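Local coordinates for protein 3-polyprenyl-4-hydroxybenzoate decarboxylase and related decarboxylases (PDB 6H6X) that binds prenylated FMN and, as the UbiD-class decarboxylase HmfF, interconverts 2,5-furandicarboxylic acid and 2-furoic acid plus carbon dioxide, at residues B[170-178]-B[245-253]; B[184-192]-B[227-235]. The protein carries 8 engineered substitutions. One frame throughout, in Å; residues are numbered along the deposited sequence.

Interaction 1. Residues B[170-178]-B[245-253]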
loop_
_atom_site.group_PDB
_atom_site.type_symbol
_atom_site.label_atom_id
_atom_site.label_comp_id
_atom_site.label_asym_id
_atom_site.label_seq_id
_atom_site.Cartn_x
_atom_site.Cartn_y
_atom_site.Cartn_z
ATOM N N LEU B 170 20.260 17.710 -24.417
ATOM C CA LEU B 170 19.729 18.143 -25.684
ATOM C C LEU B 170 19.629 19.674 -25.752
ATOM O O LEU B 170 19.895 20.278 -26.775
ATOM C CB LEU B 170 18.357 17.531 -25.890
ATOM C CG LEU B 170 17.723 17.898 -27.230
ATOM C CD1 LEU B 170 18.611 17.447 -28.396
ATOM C CD2 LEU B 170 16.333 17.299 -27.331
ATOM N N TRP B 171 19.209 20.289 -24.655
ATOM C CA TRP B 171 19.172 21.754 -24.547
ATOM C C TRP B 171 20.545 22.402 -24.803
ATOM O O TRP B 171 20.652 23.385 -25.540
ATOM C CB TRP B 171 18.665 22.139 -23.162
ATOM C CG TRP B 171 18.520 23.602 -22.958
ATOM C CD1 TRP B 171 19.307 24.403 -22.176
ATOM C CD2 TRP B 171 17.526 24.452 -23.543
ATOM N NE1 TRP B 171 18.867 25.694 -22.248
ATOM C CE2 TRP B 171 17.771 25.763 -23.066
ATOM C CE3 TRP B 171 16.445 24.234 -24.419
ATOM C CZ2 TRP B 171 16.963 26.874 -23.425
ATOM C CZ3 TRP B 171 15.640 25.349 -24.793
ATOM C CH2 TRP B 171 15.912 26.650 -24.286
ATOM N N HIS B 172 21.580 21.830 -24.196
ATOM C CA HIS B 172 22.937 22.267 -24.434
ATOM C C HIS B 172 23.260 22.202 -25.924
ATOM O O HIS B 172 23.747 23.184 -26.483
ATOM C CB HIS B 172 23.927 21.444 -23.622
ATOM C CG HIS B 172 25.287 22.066 -23.537
ATOM N ND1 HIS B 172 26.401 21.524 -24.158
ATOM C CD2 HIS B 172 25.706 23.207 -22.934
ATOM C CE1 HIS B 172 27.448 22.293 -23.915
ATOM N NE2 HIS B 172 27.048 23.332 -23.199
ATOM N N PHE B 173 22.945 21.079 -26.579
ATOM C CA PHE B 173 23.188 20.947 -28.020
ATOM C C PHE B 173 22.404 21.959 -28.821
ATOM O O PHE B 173 22.929 22.508 -29.779
ATOM C CB PHE B 173 22.763 19.586 -28.561
ATOM C CG PHE B 173 23.594 18.426 -28.108
ATOM C CD1 PHE B 173 24.588 18.541 -27.137
ATOM C CD2 PHE B 173 23.323 17.182 -28.638
ATOM C CE1 PHE B 173 25.306 17.439 -26.716
ATOM C CE2 PHE B 173 24.047 16.070 -28.242
ATOM C CZ PHE B 173 25.036 16.192 -27.273
ATOM N N PHE B 174 21.131 22.125 -28.489
ATOM C CA PHE B 174 20.244 22.978 -29.258
ATOM C C PHE B 174 20.697 24.434 -29.092
ATOM O O PHE B 174 20.712 25.184 -30.060
ATOM C CB PHE B 174 18.815 22.802 -28.771
ATOM C CG PHE B 174 17.819 23.674 -29.461
ATOM C CD1 PHE B 174 17.724 23.684 -30.844
ATOM C CD2 PHE B 174 16.982 24.498 -28.731
ATOM C CE1 PHE B 174 16.801 24.499 -31.491
ATOM C CE2 PHE B 174 16.048 25.316 -29.378
ATOM C CZ PHE B 174 15.950 25.299 -30.761
ATOM N N GLY B 175 21.080 24.809 -27.868
ATOM C CA GLY B 175 21.673 26.117 -27.562
ATOM C C GLY B 175 22.770 26.477 -28.538
ATOM O O GLY B 175 22.743 27.561 -29.119
ATOM N N LYS B 176 23.692 25.535 -28.752
ATOM C CA LYS B 176 24.828 25.728 -29.651
ATOM C C LYS B 176 24.411 25.846 -31.104
ATOM O O LYS B 176 24.991 26.648 -31.831
ATOM C CB LYS B 176 25.897 24.626 -29.477
ATOM C CG LYS B 176 26.698 24.769 -28.189
ATOM C CD LYS B 176 27.199 23.439 -27.609
ATOM C CE LYS B 176 28.698 23.180 -27.799
ATOM N NZ LYS B 176 29.215 22.180 -26.808
ATOM N N ALA B 177 23.408 25.080 -31.531
ATOM C CA ALA B 177 22.903 25.195 -32.897
ATOM C C ALA B 177 22.244 26.545 -33.118
ATOM O O ALA B 177 22.394 27.138 -34.185
ATOM C CB ALA B 177 21.923 24.075 -33.226
ATOM N N GLU B 178 21.502 27.043 -32.138
ATOM C CA GLU B 178 20.778 28.286 -32.393
ATOM C C GLU B 178 21.612 29.567 -32.198
ATOM O O GLU B 178 21.314 30.559 -32.849
ATOM C CB GLU B 178 19.352 28.291 -31.810
ATOM C CG GLU B 178 19.098 28.677 -30.372
ATOM C CD GLU B 178 17.595 28.609 -30.040
ATOM O OE1 GLU B 178 16.721 28.593 -30.959
ATOM O OE2 GLU B 178 17.271 28.571 -28.840
ATOM N N LYS B 245 14.460 18.200 -37.716
ATOM C CA LYS B 245 15.346 19.193 -37.128
ATOM C C LYS B 245 14.595 20.141 -36.226
ATOM O O LYS B 245 13.432 20.451 -36.473
ATOM C CB LYS B 245 16.084 19.931 -38.237
ATOM C CG LYS B 245 15.184 20.609 -39.252
ATOM C CD LYS B 245 15.904 20.885 -40.577
ATOM C CE LYS B 245 14.909 21.162 -41.711
ATOM N NZ LYS B 245 15.522 21.726 -42.947
ATOM N N ILE B 246 15.250 20.565 -35.159
ATOM C CA ILE B 246 14.669 21.539 -34.265
ATOM C C ILE B 246 15.047 22.913 -34.856
ATOM O O ILE B 246 16.217 23.177 -35.099
ATOM C CB ILE B 246 15.170 21.394 -32.817
ATOM C CG1 ILE B 246 15.098 19.945 -32.307
ATOM C CG2 ILE B 246 14.339 22.285 -31.887
ATOM C CD1 ILE B 246 15.802 19.785 -30.976
ATOM N N LEU B 247 14.058 23.765 -35.089
ATOM C CA LEU B 247 14.260 24.993 -35.861
ATOM C C LEU B 247 14.862 26.079 -34.993
ATOM O O LEU B 247 14.395 26.306 -33.872
ATOM C CB LEU B 247 12.938 25.489 -36.447
ATOM C CG LEU B 247 12.226 24.515 -37.399
ATOM C CD1 LEU B 247 10.893 25.082 -37.883
ATOM C CD2 LEU B 247 13.106 24.144 -38.581
ATOM N N PRO B 248 15.900 26.771 -35.506
ATOM C CA PRO B 248 16.531 27.820 -34.669
ATOM C C PRO B 248 15.589 29.018 -34.439
ATOM O O PRO B 248 14.901 29.434 -35.368
ATOM C CB PRO B 248 17.769 28.215 -35.477
ATOM C CG PRO B 248 17.390 27.945 -36.898
ATOM C CD PRO B 248 16.353 26.843 -36.911
ATOM N N GLY B 249 15.502 29.508 -33.206
ATOM C CA GLY B 249 14.691 30.685 -32.897
ATOM C C GLY B 249 13.183 30.483 -32.778
ATOM O O GLY B 249 12.540 31.148 -31.957
ATOM N N VAL B 250 12.601 29.567 -33.544
ATOM C CA VAL B 250 11.153 29.414 -33.520
ATOM C C VAL B 250 10.687 28.927 -32.141
ATOM O O VAL B 250 11.320 28.063 -31.496
ATOM C CB VAL B 250 10.651 28.439 -34.612
ATOM C CG1 VAL B 250 9.135 28.279 -34.534
ATOM C CG2 VAL B 250 11.062 28.932 -35.983
ATOM N N ARG B 251 9.579 29.519 -31.702
ATOM C CA ARG B 251 8.886 29.154 -30.461
ATOM C C ARG B 251 7.408 29.149 -30.757
ATOM O O ARG B 251 6.879 30.139 -31.257
ATOM C CB ARG B 251 9.180 30.150 -29.344
ATOM C CG ARG B 251 10.637 30.183 -28.912
ATOM C CD ARG B 251 11.015 28.871 -28.224
ATOM N NE ARG B 251 12.376 28.933 -27.679
ATOM C CZ ARG B 251 13.489 28.690 -28.366
ATOM N NH1 ARG B 251 13.446 28.347 -29.652
ATOM N NH2 ARG B 251 14.666 28.813 -27.760
ATOM N N GLU B 252 6.754 28.016 -30.501
ATOM C CA GLU B 252 5.298 27.883 -30.622
ATOM C C GLU B 252 4.755 27.234 -29.385
ATOM O O GLU B 252 5.486 26.545 -28.668
ATOM C CB GLU B 252 4.914 27.078 -31.860
ATOM C CG GLU B 252 5.253 27.843 -33.144
ATOM C CD GLU B 252 5.028 27.065 -34.431
ATOM O OE1 GLU B 252 4.534 25.908 -34.415
ATOM O OE2 GLU B 252 5.377 27.628 -35.490
ATOM N N VAL B 253 3.471 27.454 -29.145
ATOM C CA VAL B 253 2.868 27.029 -27.903
ATOM C C VAL B 253 2.724 25.504 -27.912
ATOM O O VAL B 253 2.094 24.898 -28.793
ATOM C CB VAL B 253 1.511 27.712 -27.631
ATOM C CG1 VAL B 253 0.914 27.176 -26.334
ATOM C CG2 VAL B 253 1.662 29.233 -27.553
#

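Interaction 2. Residues B[184-192]-B[227-235]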
loop_
_atom_site.group_PDB
_atom_site.type_symbol
_atom_site.label_atom_id
_atom_site.label_comp_id
_atom_site.label_asym_id
_atom_site.label_seq_id
_atom_site.Cartn_x
_atom_site.Cartn_y
_atom_site.Cartn_z
ATOM N N LEU B 184 19.212 22.091 -35.465
ATOM C CA LEU B 184 19.829 20.881 -34.900
ATOM C C LEU B 184 19.144 19.660 -35.486
ATOM O O LEU B 184 17.951 19.467 -35.271
ATOM C CB LEU B 184 19.698 20.864 -33.380
ATOM C CG LEU B 184 20.336 19.646 -32.718
ATOM C CD1 LEU B 184 21.854 19.739 -32.751
ATOM C CD2 LEU B 184 19.833 19.555 -31.292
ATOM N N GLU B 185 19.896 18.864 -36.227
ATOM C CA GLU B 185 19.395 17.619 -36.812
ATOM C C GLU B 185 19.164 16.565 -35.729
ATOM O O GLU B 185 19.992 16.407 -34.837
ATOM C CB GLU B 185 20.410 17.065 -37.824
ATOM C CG GLU B 185 20.585 17.925 -39.067
ATOM C CD GLU B 185 21.428 17.262 -40.155
ATOM O OE1 GLU B 185 22.181 16.283 -39.889
ATOM O OE2 GLU B 185 21.344 17.747 -41.307
ATOM N N ILE B 186 18.033 15.868 -35.804
ATOM C CA ILE B 186 17.682 14.830 -34.831
ATOM C C ILE B 186 17.041 13.670 -35.505
ATOM O O ILE B 186 16.506 13.786 -36.601
ATOM C CB ILE B 186 16.705 15.327 -33.739
ATOM C CG1 ILE B 186 15.310 15.619 -34.297
ATOM C CG2 ILE B 186 17.266 16.559 -33.022
ATOM C CD1 ILE B 186 14.315 16.002 -33.226
ATOM N N ALA B 187 17.059 12.549 -34.816
ATOM C CA ALA B 187 16.196 11.449 -35.162
ATOM C C ALA B 187 15.398 10.904 -33.965
ATOM O O ALA B 187 15.878 10.887 -32.835
ATOM C CB ALA B 187 17.036 10.350 -35.799
ATOM N N LEU B 188 14.190 10.473 -34.259
ATOM C CA LEU B 188 13.282 9.944 -33.272
ATOM C C LEU B 188 13.033 8.507 -33.593
ATOM O O LEU B 188 12.616 8.208 -34.695
ATOM C CB LEU B 188 11.960 10.680 -33.358
ATOM C CG LEU B 188 12.067 12.179 -33.070
ATOM C CD1 LEU B 188 10.748 12.805 -33.439
ATOM C CD2 LEU B 188 12.353 12.408 -31.610
ATOM N N ALA B 189 13.289 7.597 -32.655
ATOM C CA ALA B 189 12.959 6.175 -32.881
ATOM C C ALA B 189 11.941 5.649 -31.904
ATOM O O ALA B 189 12.080 5.865 -30.728
ATOM C CB ALA B 189 14.218 5.368 -32.782
ATOM N N ILE B 190 10.957 4.924 -32.410
ATOM C CA ILE B 190 9.800 4.451 -31.674
ATOM C C ILE B 190 9.708 2.963 -31.862
ATOM O O ILE B 190 9.809 2.462 -32.965
ATOM C CB ILE B 190 8.528 5.108 -32.181
ATOM C CG1 ILE B 190 8.557 6.621 -31.977
ATOM C CG2 ILE B 190 7.308 4.537 -31.453
ATOM C CD1 ILE B 190 7.446 7.353 -32.733
ATOM N N GLY B 191 9.555 2.219 -30.777
ATOM C CA GLY B 191 9.397 0.779 -30.891
ATOM C C GLY B 191 10.753 0.147 -30.814
ATOM O O GLY B 191 11.262 -0.446 -31.792
ATOM N N VAL B 192 11.338 0.269 -29.636
ATOM C CA VAL B 192 12.620 -0.355 -29.353
ATOM C C VAL B 192 12.522 -1.249 -28.145
ATOM O O VAL B 192 11.542 -1.285 -27.400
ATOM C CB VAL B 192 13.719 0.692 -29.169
ATOM C CG1 VAL B 192 13.926 1.501 -30.428
ATOM C CG2 VAL B 192 13.429 1.646 -27.998
ATOM N N CYS B 227 20.517 7.576 -41.076
ATOM C CA CYS B 227 19.262 8.195 -41.520
ATOM C C CYS B 227 19.347 8.659 -42.956
ATOM O O CYS B 227 20.424 8.900 -43.476
ATOM C CB CYS B 227 18.939 9.392 -40.619
ATOM S SG CYS B 227 18.340 8.848 -38.988
ATOM N N GLU B 228 18.196 8.799 -43.585
ATOM C CA GLU B 228 18.099 9.266 -44.982
ATOM C C GLU B 228 18.461 10.732 -45.164
ATOM O O GLU B 228 19.212 11.057 -46.070
ATOM C CB GLU B 228 16.672 9.076 -45.524
ATOM C CG GLU B 228 16.167 7.635 -45.545
ATOM C CD GLU B 228 16.977 6.737 -46.452
ATOM O OE1 GLU B 228 17.089 7.063 -47.659
ATOM O OE2 GLU B 228 17.498 5.706 -45.956
ATOM N N THR B 229 17.898 11.615 -44.336
ATOM C CA THR B 229 17.929 13.062 -44.588
ATOM C C THR B 229 18.700 13.857 -43.558
ATOM O O THR B 229 18.758 15.076 -43.647
ATOM C CB THR B 229 16.494 13.619 -44.628
ATOM O OG1 THR B 229 15.850 13.454 -43.355
ATOM C CG2 THR B 229 15.702 12.885 -45.702
ATOM N N VAL B 230 19.281 13.175 -42.568
ATOM C CA VAL B 230 20.068 13.833 -41.537
ATOM C C VAL B 230 21.236 12.947 -41.166
ATOM O O VAL B 230 21.171 11.737 -41.326
ATOM C CB VAL B 230 19.209 14.127 -40.277
ATOM C CG1 VAL B 230 18.163 15.194 -40.585
ATOM C CG2 VAL B 230 18.542 12.847 -39.735
ATOM N N ASP B 231 22.279 13.554 -40.623
ATOM C CA ASP B 231 23.522 12.854 -40.283
ATOM C C ASP B 231 23.461 12.364 -38.834
ATOM O O ASP B 231 24.149 12.857 -37.932
ATOM C CB ASP B 231 24.719 13.791 -40.511
ATOM C CG ASP B 231 26.065 13.079 -40.364
ATOM O OD1 ASP B 231 26.156 11.849 -40.594
ATOM O OD2 ASP B 231 27.036 13.780 -40.005
ATOM N N VAL B 232 22.604 11.370 -38.641
ATOM C CA VAL B 232 22.307 10.811 -37.333
ATOM C C VAL B 232 22.165 9.305 -37.561
ATOM O O VAL B 232 21.824 8.867 -38.651
ATOM C CB VAL B 232 20.949 11.358 -36.801
ATOM C CG1 VAL B 232 20.720 10.955 -35.372
ATOM C CG2 VAL B 232 20.858 12.882 -36.917
ATOM N N GLU B 233 22.393 8.526 -36.514
ATOM C CA GLU B 233 22.279 7.075 -36.532
ATOM C C GLU B 233 21.057 6.649 -35.690
ATOM O O GLU B 233 20.740 7.307 -34.680
ATOM C CB GLU B 233 23.566 6.452 -35.952
ATOM C CG GLU B 233 24.861 6.841 -36.682
ATOM C CD GLU B 233 25.348 8.260 -36.360
ATOM O OE1 GLU B 233 25.416 8.661 -35.150
ATOM O OE2 GLU B 233 25.626 9.015 -37.312
ATOM N N VAL B 234 20.352 5.597 -36.127
ATOM C CA VAL B 234 19.136 5.112 -35.439
ATOM C C VAL B 234 19.179 3.601 -35.343
ATOM O O VAL B 234 19.846 2.995 -36.139
ATOM C CB VAL B 234 17.831 5.527 -36.133
ATOM C CG1 VAL B 234 17.668 7.044 -36.123
ATOM C CG2 VAL B 234 17.733 4.985 -37.546
ATOM N N PRO B 235 18.504 2.995 -34.345
ATOM C CA PRO B 235 18.506 1.518 -34.250
ATOM C C PRO B 235 17.873 0.859 -35.477
ATOM O O PRO B 235 16.795 1.234 -35.895
ATOM C CB PRO B 235 17.705 1.243 -32.993
ATOM C CG PRO B 235 17.837 2.478 -32.190
ATOM C CD PRO B 235 17.828 3.606 -33.186
#

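Interaction 1. Residues B[170-178]-B[245-253]
Glu178 divides its carboxylate between a backbone amide and an arginine of 245-253. Its CG sits between the backbone N and the carbonyl carbon (chi1 85°). Glu178 CB packs on Pro248 CB (4.0 Å), and the extended chain carries the carboxylate away from the proline ring to Gly249 and Arg251. OE1 accepts the N-H of Gly249 at 2.7 Å, met nearly head-on to its C-O bond. OE2 offers its syn lone pair to Arg251 NH2 at 2.8 Å, in a bond that is nearly straight (165°) and lies in the guanidinium plane. Carboxylate and guanidinium are almost coplanar, yet this one oxygen-nitrogen pair makes the salt bridge. Arg251 bends at chi2 to bring its end back over the turn, and NH1 donates to the carbonyl O of its neighbour Val250 at 2.8 Å, from above the carbonyl plane, which helps to hold its rotation.

The turn links strands 240-246 and 252-258, both of which pair with strand 264-280 in the antiparallel sheet of the Rift-related domain, and helix 169-179 packs against the turn and the end of strand 240-246. At the start of 170-178, Leu170 touches the prenylated FMN, while its CD2 lies loosely beside Ile246 CD1.

Between that end and the salt bridge stands Phe174, its CG anti to the backbone N (chi1 178°) so that the ring reaches the strand. Ile246 CG2 sits over one ring face, 3.3 Å from CE1. The ring edge meets Leu247 O in plane, 3.6 Å from CZ, and Arg251 NH1 also lies at the edge, 4.0 Å from CE2.

Interaction 2. Residues B[184-192]-B[227-235]
The side chains of Glu185 and Val230 lie alongside each other, pointing opposite ways, at one end of the contact, and the glutamate can be followed outward from there. Its CB rests on the isopropyl group of Val230, 4.0 Å from Val230 CB, with Val232 CG2 a little farther off. CG, anti to the carbonyl carbon (chi1 -67°), continues over Val230 CG1. Beyond it the extended chain carries CD across the same valine, and OE2 stays near that methyl, 4.1 Å from Val230 CG1. Glu185 OE1 also lies against Val230 CB (3.7 Å). Turned to the backbone, Glu185 OE1 accepts the N-H of Asp231, 2.8 Å from Asp231 N. The N-H points almost straight at it (173°), but from above the carboxylate plane, 40° out of it. Asp231 is the centre of an inverse gamma turn, and its own carboxylate is engaged by Lys226.

Farther along, alanines of strand 184-190 face the apolar side chains of Val232, Val234 and Pro235 and the sulfur of Cys227. The tightest neighbour of Ala187 CB is Val234 CG1 at 3.4 Å, closer than usual for two carbons, with Val232 CG1 at 3.8 Å. Ala189 CB lies against Pro235 CD at 4.0 Å, and Val192 reaches the same proline loosely.

Strand 184-190 runs between strands 130-139 and 240-246 in the large antiparallel sheet, whereas strand 233-235 is an outer strand of a separate three-stranded sheet. The two sheets therefore meet here through side chains, in a buried apolar layer whose alanines are consistent with the close approach of the backbones. One polar bond closes the end of that layer: the carboxylate of Glu185 satisfies the turn amide of Asp231, and the nearby, like-charged Asp231 is probably tolerated because Lys226 offsets it.

In the fold
Following the chain, helix 169-179 opens interaction 1 and a short connection leads to strand 184-190, which opens interaction 2. Two further helices, one beginning at the metal ligand Glu210, and strand 223-226 come next, before 227-235 returns to strand 184-190 and closes the inner loop of 34 residues. Strand 240-246 follows, and its end, with the turn after it, closes the outer loop against the helix, so interaction 2 is nested within interaction 1. The two meet at Leu184, whose O probably accepts a hydrogen bond from Ile246 N and whose side chain packs on Leu170 and Ala177. Together they tie the helix and the three-stranded sheet to neighbouring strands of the large sheet.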